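Long-range contacts in beta-galactosidase (Trichoderma reesei, PDB 3OG2), which probably hydrolyses terminal, non-reducing beta-D-galactose residues from beta-D-galactosides, as a glycoprotein of glycoside hydrolase family 35: residues F75-W79 against I119-V123; Q176-S182 against L212-F218; K193-Q197 against T227-S231; H237-G243 against F274-Q280. All coordinates share one frame; numbering follows the deposited sequence.

Interaction 1: residues F75-W79 against I119-V123; sequences FYVDW and INAEV. With GOL (glycerol), chain G.
The phenol of Y76 lies against I119, whose CB sits over one face of the ring, 3.7 Å from its centroid and shifted toward the rim. The methyl CG2 of I119 follows along the same rim, 3.4 Å from CD1 of Y76, while CB of A121 comes up obliquely on CD2 and CE2. CG1 of I119 lies between its own N and carbonyl carbon (chi1 61°), and from there CD1 runs back past the carbonyl O of V77 toward CB of Y76 and CA of D78. Farther along, V123 CG2 meets the carboxylate of D78 at 3.9 Å from OD2. Y76 closes the strand 72-76 of the TIM barrel and the 119-123 loop follows the next parallel strand, 110-116; Y76, I119, N120, A121 and E122 all belong to the beta-D-galactose site. Here a glycerol, probably from the crystallisation liquor, occupies it: its O2 donates to Y76 OH (2.9 Å) and accepts from A121 N (2.9 Å), while its O1 accepts from N120 ND2 and donates to E122 OE2 (2.6 Å). Y76 OH is also bonded to OD1 of N179, another residue of the site; farther out, Y342 OH holds E122 OE1 and R51 reaches the carbonyl of A121.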
loop_
_atom_site.group_PDB
_atom_site.type_symbol
_atom_site.label_atom_id
_atom_site.label_comp_id
_atom_site.label_asym_id
_atom_site.label_seq_id
_atom_site.Cartn_x
_atom_site.Cartn_y
_atom_site.Cartn_z
ATOM N N PHE A 75 -1.256 6.334 -7.339
ATOM C CA PHE A 75 -0.403 6.774 -6.244
ATOM C C PHE A 75 -0.903 8.079 -5.664
ATOM O O PHE A 75 -1.399 8.948 -6.382
ATOM C CB PHE A 75 1.041 6.940 -6.689
ATOM C CG PHE A 75 1.307 8.072 -7.679
ATOM C CD1 PHE A 75 1.064 7.936 -9.052
ATOM C CD2 PHE A 75 1.793 9.296 -7.205
ATOM C CE1 PHE A 75 1.339 9.000 -9.927
ATOM C CE2 PHE A 75 2.080 10.339 -8.090
ATOM C CZ PHE A 75 1.851 10.188 -9.444
ATOM N N TYR A 76 -0.706 8.222 -4.356
ATOM C CA TYR A 76 -0.895 9.491 -3.672
ATOM C C TYR A 76 0.430 10.244 -3.651
ATOM O O TYR A 76 1.519 9.623 -3.695
ATOM C CB TYR A 76 -1.356 9.264 -2.228
ATOM C CG TYR A 76 -2.828 8.966 -2.037
ATOM C CD1 TYR A 76 -3.852 9.674 -2.702
ATOM C CD2 TYR A 76 -3.169 8.000 -1.078
ATOM C CE1 TYR A 76 -5.201 9.363 -2.434
ATOM C CE2 TYR A 76 -4.499 7.707 -0.822
ATOM C CZ TYR A 76 -5.495 8.392 -1.502
ATOM O OH TYR A 76 -6.790 8.048 -1.222
ATOM N N VAL A 77 0.307 11.559 -3.460
ATOM C CA VAL A 77 1.439 12.404 -3.040
ATOM C C VAL A 77 1.064 13.009 -1.703
ATOM O O VAL A 77 -0.106 13.437 -1.548
ATOM C CB VAL A 77 1.751 13.507 -4.057
ATOM C CG1 VAL A 77 2.975 14.286 -3.582
ATOM C CG2 VAL A 77 1.921 12.951 -5.456
ATOM N N ASP A 78 1.983 13.022 -0.735
ATOM C CA ASP A 78 1.704 13.526 0.607
ATOM C C ASP A 78 2.261 14.928 0.751
ATOM O O ASP A 78 3.488 15.132 0.896
ATOM C CB ASP A 78 2.336 12.540 1.610
ATOM C CG ASP A 78 2.051 12.897 3.030
ATOM O OD1 ASP A 78 1.448 13.935 3.361
ATOM O OD2 ASP A 78 2.454 12.063 3.934
ATOM N N TRP A 79 1.358 15.913 0.742
ATOM C CA TRP A 79 1.739 17.332 0.804
ATOM C C TRP A 79 2.597 17.596 2.039
ATOM O O TRP A 79 3.573 18.368 1.958
ATOM C CB TRP A 79 0.410 18.126 0.823
ATOM C CG TRP A 79 0.511 19.603 0.992
ATOM C CD1 TRP A 79 1.610 20.457 0.901
ATOM C CD2 TRP A 79 -0.610 20.453 1.298
ATOM N NE1 TRP A 79 1.218 21.746 1.133
ATOM C CE2 TRP A 79 -0.136 21.779 1.382
ATOM C CE3 TRP A 79 -1.962 20.211 1.512
ATOM C CZ2 TRP A 79 -0.967 22.851 1.667
ATOM C CZ3 TRP A 79 -2.800 21.262 1.796
ATOM C CH2 TRP A 79 -2.291 22.571 1.873
ATOM N N ILE A 119 -5.458 13.718 0.927
ATOM C CA ILE A 119 -5.389 12.341 0.454
ATOM C C ILE A 119 -5.930 11.315 1.453
ATOM O O ILE A 119 -6.179 10.175 1.058
ATOM C CB ILE A 119 -3.926 11.932 0.049
ATOM C CG1 ILE A 119 -2.937 12.022 1.201
ATOM C CG2 ILE A 119 -3.476 12.730 -1.179
ATOM C CD1 ILE A 119 -1.608 11.346 0.919
ATOM N N ASN A 120 -6.111 11.674 2.726
ATOM C CA ASN A 120 -6.546 10.715 3.772
ATOM C C ASN A 120 -5.415 9.708 3.959
ATOM O O ASN A 120 -4.409 10.068 4.578
ATOM C CB ASN A 120 -7.917 10.102 3.407
ATOM C CG ASN A 120 -8.662 9.661 4.645
ATOM O OD1 ASN A 120 -8.919 10.483 5.572
ATOM N ND2 ASN A 120 -8.997 8.383 4.756
ATOM N N ALA A 121 -5.525 8.494 3.413
ATOM C CA ALA A 121 -4.370 7.617 3.230
ATOM C C ALA A 121 -3.755 7.069 4.485
ATOM O O ALA A 121 -2.686 6.418 4.461
ATOM C CB ALA A 121 -3.265 8.288 2.398
ATOM N N GLU A 122 -4.419 7.254 5.619
ATOM C CA GLU A 122 -3.854 6.865 6.924
ATOM C C GLU A 122 -2.471 7.489 7.173
ATOM O O GLU A 122 -1.622 6.946 7.862
ATOM C CB GLU A 122 -3.812 5.341 7.091
ATOM C CG GLU A 122 -5.246 4.765 7.260
ATOM C CD GLU A 122 -6.019 4.703 5.955
ATOM O OE1 GLU A 122 -5.552 4.015 4.994
ATOM O OE2 GLU A 122 -7.142 5.273 5.885
ATOM N N VAL A 123 -2.272 8.694 6.610
ATOM C CA VAL A 123 -1.055 9.464 6.841
ATOM C C VAL A 123 -1.388 10.627 7.789
ATOM O O VAL A 123 -2.550 11.065 7.900
ATOM C CB VAL A 123 -0.376 10.024 5.581
ATOM C CG1 VAL A 123 -0.036 8.861 4.628
ATOM C CG2 VAL A 123 -1.165 11.123 4.873
HETATM C C1 GOL G . -7.740 5.193 2.395
HETATM O O1 GOL G . -8.332 5.677 3.607
HETATM C C2 GOL G . -7.991 6.155 1.239
HETATM O O2 GOL G . -7.269 7.309 1.492
HETATM C C3 GOL G . -9.471 6.481 1.097
HETATM O O3 GOL G . -9.585 7.345 -0.060
#

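Interaction 2: residues Q176-S182 against L212-F218; sequences QPENEYS and LINNDAF
At the mouth of the TIM barrel, in the beta-D-galactose site that includes N179 and E180, the end of strand 172-177 and the loop after it meet the loop 212-218 around the amide of N215. A chi1 of 69° tucks CG of N215 in over its own backbone as the side chain turns into the contact. Its ND2 donates to N179 OD1 (3.0 Å), arriving above the carbonyl plane, and its OD1 takes the backbone N of E180 at 2.9 Å in a nearly straight bond. A water that donates to the same OD1 also donates to P177 O. N179 OD1 accepts a second bond, from Q176 NE2 in the carbonyl plane; the Q176 and N215 side chains cross at about a right angle, yet their amide planes are only 22° apart. Farther on, S182 OG is gripped twice: it donates to the anti lone pair of D216 OD1 (2.7 Å) and accepts from A217 N (2.7 Å, 173°). CB of A217 packs on the carboxylate carbon of E180, whose OE1 is held by W791. Helix 193-205 backs the pair through V199 on P177 and I200 on L212, and strand 110-116 lies against I213 and N215 through L112 and R114.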
loop_
_atom_site.group_PDB
_atom_site.type_symbol
_atom_site.label_atom_id
_atom_site.label_comp_id
_atom_site.label_asym_id
_atom_site.label_seq_id
_atom_site.Cartn_x
_atom_site.Cartn_y
_atom_site.Cartn_z
ATOM N N GLN A 176 -6.598 12.434 -10.322
ATOM C CA GLN A 176 -7.719 12.576 -9.375
ATOM C C GLN A 176 -7.504 13.847 -8.565
ATOM O O GLN A 176 -6.498 13.984 -7.835
ATOM C CB GLN A 176 -7.735 11.377 -8.400
ATOM C CG GLN A 176 -8.803 11.533 -7.320
ATOM C CD GLN A 176 -8.670 10.460 -6.278
ATOM O OE1 GLN A 176 -8.899 9.254 -6.545
ATOM N NE2 GLN A 176 -8.306 10.823 -5.034
ATOM N N PRO A 177 -8.441 14.786 -8.601
ATOM C CA PRO A 177 -8.426 15.936 -7.739
ATOM C C PRO A 177 -9.148 15.607 -6.420
ATOM O O PRO A 177 -10.192 14.949 -6.456
ATOM C CB PRO A 177 -9.233 16.976 -8.538
ATOM C CG PRO A 177 -10.133 16.192 -9.451
ATOM C CD PRO A 177 -9.602 14.802 -9.561
ATOM N N GLU A 178 -8.624 16.092 -5.280
ATOM C CA GLU A 178 -9.340 15.874 -3.990
ATOM C C GLU A 178 -9.329 14.383 -3.642
ATOM O O GLU A 178 -8.556 13.591 -4.241
ATOM C CB GLU A 178 -10.762 16.498 -3.987
ATOM C CG GLU A 178 -10.916 17.669 -3.009
ATOM C CD GLU A 178 -11.053 17.253 -1.564
ATOM O OE1 GLU A 178 -11.296 16.034 -1.300
ATOM O OE2 GLU A 178 -10.971 18.101 -0.627
ATOM N N ASN A 179 -10.127 13.958 -2.680
ATOM C CA ASN A 179 -10.136 12.534 -2.294
ATOM C C ASN A 179 -11.406 12.256 -1.510
ATOM O O ASN A 179 -11.549 12.831 -0.419
ATOM C CB ASN A 179 -8.902 12.196 -1.448
ATOM C CG ASN A 179 -8.912 10.702 -1.134
ATOM O OD1 ASN A 179 -8.515 9.960 -2.073
ATOM N ND2 ASN A 179 -9.368 10.199 -0.009
ATOM N N GLU A 180 -12.271 11.396 -2.016
ATOM C CA GLU A 180 -13.491 11.021 -1.292
ATOM C C GLU A 180 -14.228 12.262 -0.762
ATOM O O GLU A 180 -14.611 12.362 0.412
ATOM C CB GLU A 180 -13.244 10.017 -0.148
ATOM C CG GLU A 180 -12.815 8.668 -0.712
ATOM C CD GLU A 180 -12.876 7.515 0.226
ATOM O OE1 GLU A 180 -12.910 7.715 1.458
ATOM O OE2 GLU A 180 -12.851 6.307 -0.199
ATOM N N TYR A 181 -14.449 13.187 -1.693
ATOM C CA TYR A 181 -15.235 14.398 -1.361
ATOM C C TYR A 181 -16.692 14.006 -1.404
ATOM O O TYR A 181 -17.318 14.077 -2.477
ATOM C CB TYR A 181 -14.844 15.529 -2.349
ATOM C CG TYR A 181 -15.601 16.807 -1.993
ATOM C CD1 TYR A 181 -15.240 17.562 -0.865
ATOM C CD2 TYR A 181 -16.663 17.265 -2.772
ATOM C CE1 TYR A 181 -15.940 18.723 -0.553
ATOM C CE2 TYR A 181 -17.345 18.409 -2.458
ATOM C CZ TYR A 181 -16.973 19.127 -1.355
ATOM O OH TYR A 181 -17.683 20.281 -1.039
ATOM N N SER A 182 -17.208 13.495 -0.270
ATOM C CA SER A 182 -18.413 12.673 -0.350
ATOM C C SER A 182 -19.489 13.007 0.671
ATOM O O SER A 182 -20.632 12.544 0.502
ATOM C CB SER A 182 -18.016 11.203 -0.132
ATOM O OG SER A 182 -17.125 10.857 -1.212
ATOM N N LEU A 212 -9.842 13.812 -15.815
ATOM C CA LEU A 212 -9.967 13.876 -14.347
ATOM C C LEU A 212 -10.984 12.836 -13.888
ATOM O O LEU A 212 -12.083 12.753 -14.450
ATOM C CB LEU A 212 -10.472 15.265 -13.886
ATOM C CG LEU A 212 -9.583 16.421 -14.311
ATOM C CD1 LEU A 212 -10.261 17.737 -13.918
ATOM C CD2 LEU A 212 -8.198 16.236 -13.713
ATOM N N ILE A 213 -10.612 12.075 -12.892
ATOM C CA ILE A 213 -11.470 11.026 -12.320
ATOM C C ILE A 213 -11.545 11.266 -10.842
ATOM O O ILE A 213 -10.553 11.648 -10.194
ATOM C CB ILE A 213 -10.869 9.662 -12.646
ATOM C CG1 ILE A 213 -11.823 8.505 -12.269
ATOM C CG2 ILE A 213 -9.490 9.431 -12.028
ATOM C CD1 ILE A 213 -11.454 7.162 -12.933
ATOM N N ASN A 214 -12.741 11.087 -10.270
ATOM C CA ASN A 214 -12.842 11.252 -8.821
ATOM C C ASN A 214 -13.069 9.896 -8.145
ATOM O O ASN A 214 -13.086 8.859 -8.768
ATOM C CB ASN A 214 -13.950 12.272 -8.427
ATOM C CG ASN A 214 -15.343 11.797 -8.764
ATOM O OD1 ASN A 214 -15.598 10.872 -9.549
ATOM N ND2 ASN A 214 -16.273 12.550 -8.247
ATOM N N ASN A 215 -13.187 9.963 -6.800
ATOM C CA ASN A 215 -13.320 8.756 -6.023
ATOM C C ASN A 215 -14.277 8.959 -4.882
ATOM O O ASN A 215 -13.922 8.999 -3.712
ATOM C CB ASN A 215 -11.946 8.242 -5.527
ATOM C CG ASN A 215 -11.270 9.078 -4.482
ATOM O OD1 ASN A 215 -11.350 10.319 -4.529
ATOM N ND2 ASN A 215 -10.600 8.436 -3.541
ATOM N N ASP A 216 -15.537 9.078 -5.216
ATOM C CA ASP A 216 -16.590 9.186 -4.220
ATOM C C ASP A 216 -16.502 8.013 -3.250
ATOM O O ASP A 216 -16.272 6.872 -3.676
ATOM C CB ASP A 216 -17.916 9.255 -4.945
ATOM C CG ASP A 216 -19.051 10.058 -4.310
ATOM O OD1 ASP A 216 -18.896 10.526 -3.158
ATOM O OD2 ASP A 216 -20.115 10.156 -4.978
ATOM N N ALA A 217 -16.662 8.255 -1.939
ATOM C CA ALA A 217 -16.520 7.171 -0.973
ATOM C C ALA A 217 -17.522 6.055 -1.152
ATOM O O ALA A 217 -17.300 4.880 -0.763
ATOM C CB ALA A 217 -16.576 7.707 0.440
ATOM N N PHE A 218 -18.679 6.425 -1.699
ATOM C CA PHE A 218 -19.770 5.509 -1.982
ATOM C C PHE A 218 -20.425 6.069 -3.229
ATOM O O PHE A 218 -20.087 7.185 -3.677
ATOM C CB PHE A 218 -20.725 5.410 -0.771
ATOM C CG PHE A 218 -21.454 6.721 -0.522
ATOM C CD1 PHE A 218 -20.876 7.742 0.207
ATOM C CD2 PHE A 218 -22.724 6.934 -1.031
ATOM C CE1 PHE A 218 -21.547 8.959 0.421
ATOM C CE2 PHE A 218 -23.409 8.136 -0.821
ATOM C CZ PHE A 218 -22.807 9.147 -0.094
HETATM O O HOH W 1 -11.767 12.673 -5.874
HETATM O O HOH W 2 -16.656 13.236 -5.115
HETATM O O HOH W 3 -21.167 11.758 -2.206
#

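Interaction 3: residues K193-Q197 against T227-S231; sequences KPYMQ and TGLGS
K193 and Q197, one turn apart on helix 193-205, reach to two different parts of the loop 227-231. The lysine runs straight, every torsion beyond CG extended, so that its CB, CG and CD pass along the carbonyl O of L229, CB at 3.3 Å. Its NZ then ends on T227 O (2.8 Å), in the carbonyl plane on a lone pair. Q197 instead bends at chi2 (64°), which brings OE1 back to the loop, where G230 N donates to it at 2.8 Å, again on a lone pair. A water that donates to the same OE1 also donates to S231 O, and NE2 is taken by D201. L229 lies on the helix surface: CD1 is 3.7 Å from Q197 CG, the two side chains crossing obliquely, while CD2 lies near P194 CG, the leucine and proline side chains at about a right angle. M196 sets its CB against the backbone of G230, with CA 3.8 Å away. G230 lies in a type II beta turn from G228 to S231, whose G228 O accepts both S231 N and S231 OG. The first turn of helix 193-205 thereby packs on a beta turn of the loop leading to strand 236-239, at the outer rim of the TIM barrel.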
loop_
_atom_site.group_PDB
_atom_site.type_symbol
_atom_site.label_atom_id
_atom_site.label_comp_id
_atom_site.label_asym_id
_atom_site.label_seq_id
_atom_site.Cartn_x
_atom_site.Cartn_y
_atom_site.Cartn_z
ATOM N N LYS A 193 -19.928 23.247 -4.978
ATOM C CA LYS A 193 -19.442 23.217 -6.359
ATOM C C LYS A 193 -18.377 24.285 -6.661
ATOM O O LYS A 193 -17.436 23.941 -7.395
ATOM C CB LYS A 193 -20.614 23.241 -7.304
ATOM C CG LYS A 193 -21.525 22.012 -7.127
ATOM C CD LYS A 193 -22.595 21.940 -8.162
ATOM C CE LYS A 193 -23.483 20.710 -7.992
ATOM N NZ LYS A 193 -24.564 20.631 -9.035
ATOM N N PRO A 194 -18.445 25.495 -6.140
ATOM C CA PRO A 194 -17.333 26.404 -6.317
ATOM C C PRO A 194 -16.041 25.835 -5.753
ATOM O O PRO A 194 -14.974 25.995 -6.386
ATOM C CB PRO A 194 -17.772 27.685 -5.538
ATOM C CG PRO A 194 -19.282 27.641 -5.723
ATOM C CD PRO A 194 -19.602 26.177 -5.479
ATOM N N TYR A 195 -16.075 25.175 -4.604
ATOM C CA TYR A 195 -14.874 24.542 -4.051
ATOM C C TYR A 195 -14.336 23.488 -4.998
ATOM O O TYR A 195 -13.148 23.467 -5.375
ATOM C CB TYR A 195 -15.180 23.948 -2.663
ATOM C CG TYR A 195 -14.045 23.064 -2.206
ATOM C CD1 TYR A 195 -12.827 23.621 -1.874
ATOM C CD2 TYR A 195 -14.192 21.673 -2.122
ATOM C CE1 TYR A 195 -11.775 22.802 -1.462
ATOM C CE2 TYR A 195 -13.156 20.865 -1.728
ATOM C CZ TYR A 195 -11.942 21.442 -1.401
ATOM O OH TYR A 195 -10.875 20.661 -0.977
ATOM N N MET A 196 -15.240 22.618 -5.450
ATOM C CA MET A 196 -14.808 21.527 -6.343
ATOM C C MET A 196 -14.179 22.057 -7.608
ATOM O O MET A 196 -13.183 21.545 -8.113
ATOM C CB MET A 196 -16.005 20.623 -6.669
ATOM C CG MET A 196 -16.620 19.920 -5.474
ATOM S SD MET A 196 -18.361 19.444 -5.780
ATOM C CE MET A 196 -18.021 18.013 -6.746
ATOM N N GLN A 197 -14.824 23.110 -8.189
ATOM C CA GLN A 197 -14.259 23.665 -9.417
ATOM C C GLN A 197 -12.933 24.368 -9.167
ATOM O O GLN A 197 -12.094 24.358 -10.066
ATOM C CB GLN A 197 -15.270 24.652 -10.046
ATOM C CG GLN A 197 -14.792 25.041 -11.445
ATOM C CD GLN A 197 -14.757 23.850 -12.379
ATOM O OE1 GLN A 197 -15.647 23.001 -12.462
ATOM N NE2 GLN A 197 -13.653 23.798 -13.121
ATOM N N THR A 227 -23.401 17.066 -13.402
ATOM C CA THR A 227 -23.701 17.856 -12.225
ATOM C C THR A 227 -23.202 19.290 -12.348
ATOM O O THR A 227 -23.293 20.094 -11.422
ATOM C CB THR A 227 -23.093 17.217 -10.950
ATOM O OG1 THR A 227 -21.676 17.134 -11.093
ATOM C CG2 THR A 227 -23.656 15.819 -10.687
ATOM N N GLY A 228 -22.693 19.697 -13.504
ATOM C CA GLY A 228 -22.385 21.084 -13.719
ATOM C C GLY A 228 -21.035 21.502 -13.149
ATOM O O GLY A 228 -19.974 20.855 -13.265
ATOM N N LEU A 229 -21.096 22.629 -12.418
ATOM C CA LEU A 229 -19.883 23.191 -11.855
ATOM C C LEU A 229 -19.216 22.190 -10.928
ATOM O O LEU A 229 -19.869 21.562 -10.102
ATOM C CB LEU A 229 -20.326 24.424 -11.057
ATOM C CG LEU A 229 -19.196 25.248 -10.531
ATOM C CD1 LEU A 229 -18.390 25.934 -11.642
ATOM C CD2 LEU A 229 -19.802 26.352 -9.621
ATOM N N GLY A 230 -17.908 21.992 -11.078
ATOM C CA GLY A 230 -17.185 21.070 -10.207
ATOM C C GLY A 230 -17.165 19.616 -10.638
ATOM O O GLY A 230 -16.589 18.779 -10.023
ATOM N N SER A 231 -17.803 19.305 -11.790
ATOM C CA SER A 231 -17.823 17.933 -12.281
ATOM C C SER A 231 -16.506 17.530 -12.917
ATOM O O SER A 231 -15.837 18.280 -13.607
ATOM C CB SER A 231 -18.995 17.769 -13.239
ATOM O OG SER A 231 -18.925 18.586 -14.378
HETATM O O HOH W 4 -16.157 20.940 -14.222
#

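Interaction 4: residues H237-G243 against F274-Q280; sequences HDGYPLG and FSLVEFQ
Q280 OE1 takes the backbone N of L242 at 3.0 Å and, weakly, that of G243, while its NE2 donates to G243 O (2.8 Å). The extended Q280 side chain, with CG anti to the backbone N (chi1 -175°), thus ties down the turn after strand 236-239. Its backbone N lies over one face of the Y240 ring. The Y240 hydroxyl reaches back to donate to E278 OE1 (2.6 Å); that oxygen lies at the ring edge and is met on its anti side, 25° out of the carboxylate plane. D238 OD2 stands only 3.3 Å from E278 OE1, and E278 OE2 is salt-bridged to R114. The strands run parallel: G239 N bonds E278 O and Q280 N bonds G239 O. P241 CG packs on F279 CZ at 3.6 Å. This beta-alpha-beta unit of the TIM barrel sends helix 261-268 over F274, L276 and F279 through W261; helix 301-313 lies on P241 and L242, and strand 318-321 continues the sheet beyond 275-280.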
loop_
_atom_site.group_PDB
_atom_site.type_symbol
_atom_site.label_atom_id
_atom_site.label_comp_id
_atom_site.label_asym_id
_atom_site.label_seq_id
_atom_site.Cartn_x
_atom_site.Cartn_y
_atom_site.Cartn_z
ATOM N N HIS A 237 -15.901 5.696 -7.886
ATOM C CA HIS A 237 -16.202 5.574 -6.468
ATOM C C HIS A 237 -15.410 4.406 -5.887
ATOM O O HIS A 237 -14.721 3.678 -6.603
ATOM C CB HIS A 237 -17.709 5.455 -6.181
ATOM C CG HIS A 237 -18.352 4.148 -6.517
ATOM N ND1 HIS A 237 -18.247 3.021 -5.724
ATOM C CD2 HIS A 237 -19.103 3.814 -7.598
ATOM C CE1 HIS A 237 -18.954 2.042 -6.336
ATOM N NE2 HIS A 237 -19.479 2.476 -7.468
ATOM N N ASP A 238 -15.509 4.305 -4.568
ATOM C CA ASP A 238 -14.666 3.344 -3.830
ATOM C C ASP A 238 -15.511 2.272 -3.166
ATOM O O ASP A 238 -16.754 2.369 -3.158
ATOM C CB ASP A 238 -13.878 4.107 -2.770
ATOM C CG ASP A 238 -12.890 5.070 -3.415
ATOM O OD1 ASP A 238 -12.649 5.037 -4.640
ATOM O OD2 ASP A 238 -12.282 5.915 -2.677
ATOM N N GLY A 239 -14.866 1.248 -2.646
ATOM C CA GLY A 239 -15.622 0.260 -1.872
ATOM C C GLY A 239 -14.705 -0.584 -1.020
ATOM O O GLY A 239 -13.710 -1.095 -1.542
ATOM N N TYR A 240 -15.065 -0.744 0.261
ATOM C CA TYR A 240 -14.345 -1.605 1.182
ATOM C C TYR A 240 -15.389 -2.483 1.892
ATOM O O TYR A 240 -15.652 -2.344 3.087
ATOM C CB TYR A 240 -13.549 -0.788 2.195
ATOM C CG TYR A 240 -12.419 -0.044 1.545
ATOM C CD1 TYR A 240 -12.658 1.219 0.983
ATOM C CD2 TYR A 240 -11.129 -0.556 1.508
ATOM C CE1 TYR A 240 -11.633 1.942 0.370
ATOM C CE2 TYR A 240 -10.087 0.156 0.916
ATOM C CZ TYR A 240 -10.353 1.406 0.357
ATOM O OH TYR A 240 -9.281 2.091 -0.224
ATOM N N PRO A 241 -16.012 -3.383 1.141
ATOM C CA PRO A 241 -17.223 -4.041 1.648
ATOM C C PRO A 241 -16.972 -4.971 2.795
ATOM O O PRO A 241 -17.938 -5.245 3.534
ATOM C CB PRO A 241 -17.770 -4.793 0.421
ATOM C CG PRO A 241 -16.655 -4.845 -0.584
ATOM C CD PRO A 241 -15.670 -3.739 -0.253
ATOM N N LEU A 242 -15.811 -5.620 2.645
ATOM C CA LEU A 242 -15.556 -6.761 3.522
ATOM C C LEU A 242 -15.341 -6.167 4.909
ATOM O O LEU A 242 -15.518 -6.776 5.950
ATOM C CB LEU A 242 -14.362 -7.615 3.082
ATOM C CG LEU A 242 -14.017 -8.728 4.072
ATOM C CD1 LEU A 242 -15.159 -9.726 4.191
ATOM C CD2 LEU A 242 -12.722 -9.416 3.727
ATOM N N GLY A 243 -14.928 -4.902 4.950
ATOM C CA GLY A 243 -14.747 -4.218 6.191
ATOM C C GLY A 243 -13.364 -4.550 6.748
ATOM O O GLY A 243 -12.560 -5.171 6.069
ATOM N N PHE A 274 -17.508 2.310 -15.894
ATOM C CA PHE A 274 -17.660 1.955 -14.471
ATOM C C PHE A 274 -16.280 1.799 -13.831
ATOM O O PHE A 274 -15.476 0.970 -14.236
ATOM C CB PHE A 274 -18.517 0.711 -14.323
ATOM C CG PHE A 274 -18.652 0.261 -12.862
ATOM C CD1 PHE A 274 -18.781 1.152 -11.813
ATOM C CD2 PHE A 274 -18.618 -1.126 -12.620
ATOM C CE1 PHE A 274 -18.814 0.673 -10.481
ATOM C CE2 PHE A 274 -18.667 -1.578 -11.311
ATOM C CZ PHE A 274 -18.773 -0.683 -10.250
ATOM N N SER A 275 -16.035 2.670 -12.837
ATOM C CA SER A 275 -14.708 2.829 -12.246
ATOM C C SER A 275 -14.710 2.716 -10.732
ATOM O O SER A 275 -15.409 3.467 -10.062
ATOM C CB SER A 275 -14.192 4.226 -12.603
ATOM O OG SER A 275 -14.119 4.407 -14.026
ATOM N N LEU A 276 -13.933 1.762 -10.233
ATOM C CA LEU A 276 -13.713 1.580 -8.812
ATOM C C LEU A 276 -12.281 2.084 -8.572
ATOM O O LEU A 276 -11.303 1.382 -8.816
ATOM C CB LEU A 276 -13.862 0.121 -8.366
ATOM C CG LEU A 276 -15.307 -0.379 -8.469
ATOM C CD1 LEU A 276 -15.348 -1.891 -8.214
ATOM C CD2 LEU A 276 -16.210 0.371 -7.485
ATOM N N VAL A 277 -12.189 3.328 -8.145
ATOM C CA VAL A 277 -10.881 3.979 -8.030
ATOM C C VAL A 277 -10.144 3.484 -6.801
ATOM O O VAL A 277 -8.925 3.501 -6.720
ATOM C CB VAL A 277 -11.084 5.517 -8.022
ATOM C CG1 VAL A 277 -9.782 6.263 -7.717
ATOM C CG2 VAL A 277 -11.594 5.860 -9.410
ATOM N N GLU A 278 -10.854 2.983 -5.768
ATOM C CA GLU A 278 -10.233 2.232 -4.675
ATOM C C GLU A 278 -11.156 1.069 -4.354
ATOM O O GLU A 278 -12.322 1.306 -3.973
ATOM C CB GLU A 278 -10.058 2.979 -3.362
ATOM C CG GLU A 278 -9.221 4.260 -3.537
ATOM C CD GLU A 278 -9.286 5.060 -2.259
ATOM O OE1 GLU A 278 -9.638 4.542 -1.163
ATOM O OE2 GLU A 278 -8.960 6.268 -2.304
ATOM N N PHE A 279 -10.657 -0.140 -4.501
ATOM C CA PHE A 279 -11.408 -1.303 -4.046
ATOM C C PHE A 279 -10.518 -2.082 -3.085
ATOM O O PHE A 279 -9.320 -2.262 -3.329
ATOM C CB PHE A 279 -11.881 -2.169 -5.219
ATOM C CG PHE A 279 -12.865 -3.214 -4.668
ATOM C CD1 PHE A 279 -14.203 -2.863 -4.399
ATOM C CD2 PHE A 279 -12.433 -4.502 -4.388
ATOM C CE1 PHE A 279 -15.057 -3.818 -3.855
ATOM C CE2 PHE A 279 -13.305 -5.434 -3.857
ATOM C CZ PHE A 279 -14.601 -5.099 -3.567
ATOM N N GLN A 280 -11.106 -2.574 -1.997
ATOM C CA GLN A 280 -10.373 -3.232 -0.931
ATOM C C GLN A 280 -9.375 -4.284 -1.394
ATOM O O GLN A 280 -9.721 -5.291 -2.045
ATOM C CB GLN A 280 -11.441 -3.884 -0.031
ATOM C CG GLN A 280 -10.846 -4.511 1.220
ATOM C CD GLN A 280 -11.867 -4.576 2.346
ATOM O OE1 GLN A 280 -13.090 -4.599 2.129
ATOM N NE2 GLN A 280 -11.358 -4.571 3.576
#

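Overall arrangement
Interactions 1, 2 and 4 converge on one galactose pocket of the TIM barrel, occupied here by glycerol. The first two meet where Y76 OH approaches N179 OD1 at 2.7 Å, and interaction 4 joins them as E278 OE2 comes within 3.0 Å of Y76 OH. Interactions 2 and 4 are linked by D216 O and D238 N, 2.8 Å apart, and by the acids E180 and D238, whose OE2 and OD2 come to 2.6 Å. Interaction 3 lies farther out, its centre about 22 Å from that of interaction 1, yet it touches interaction 2 through Y195 OH and E178 OE2, 2.6 Å apart.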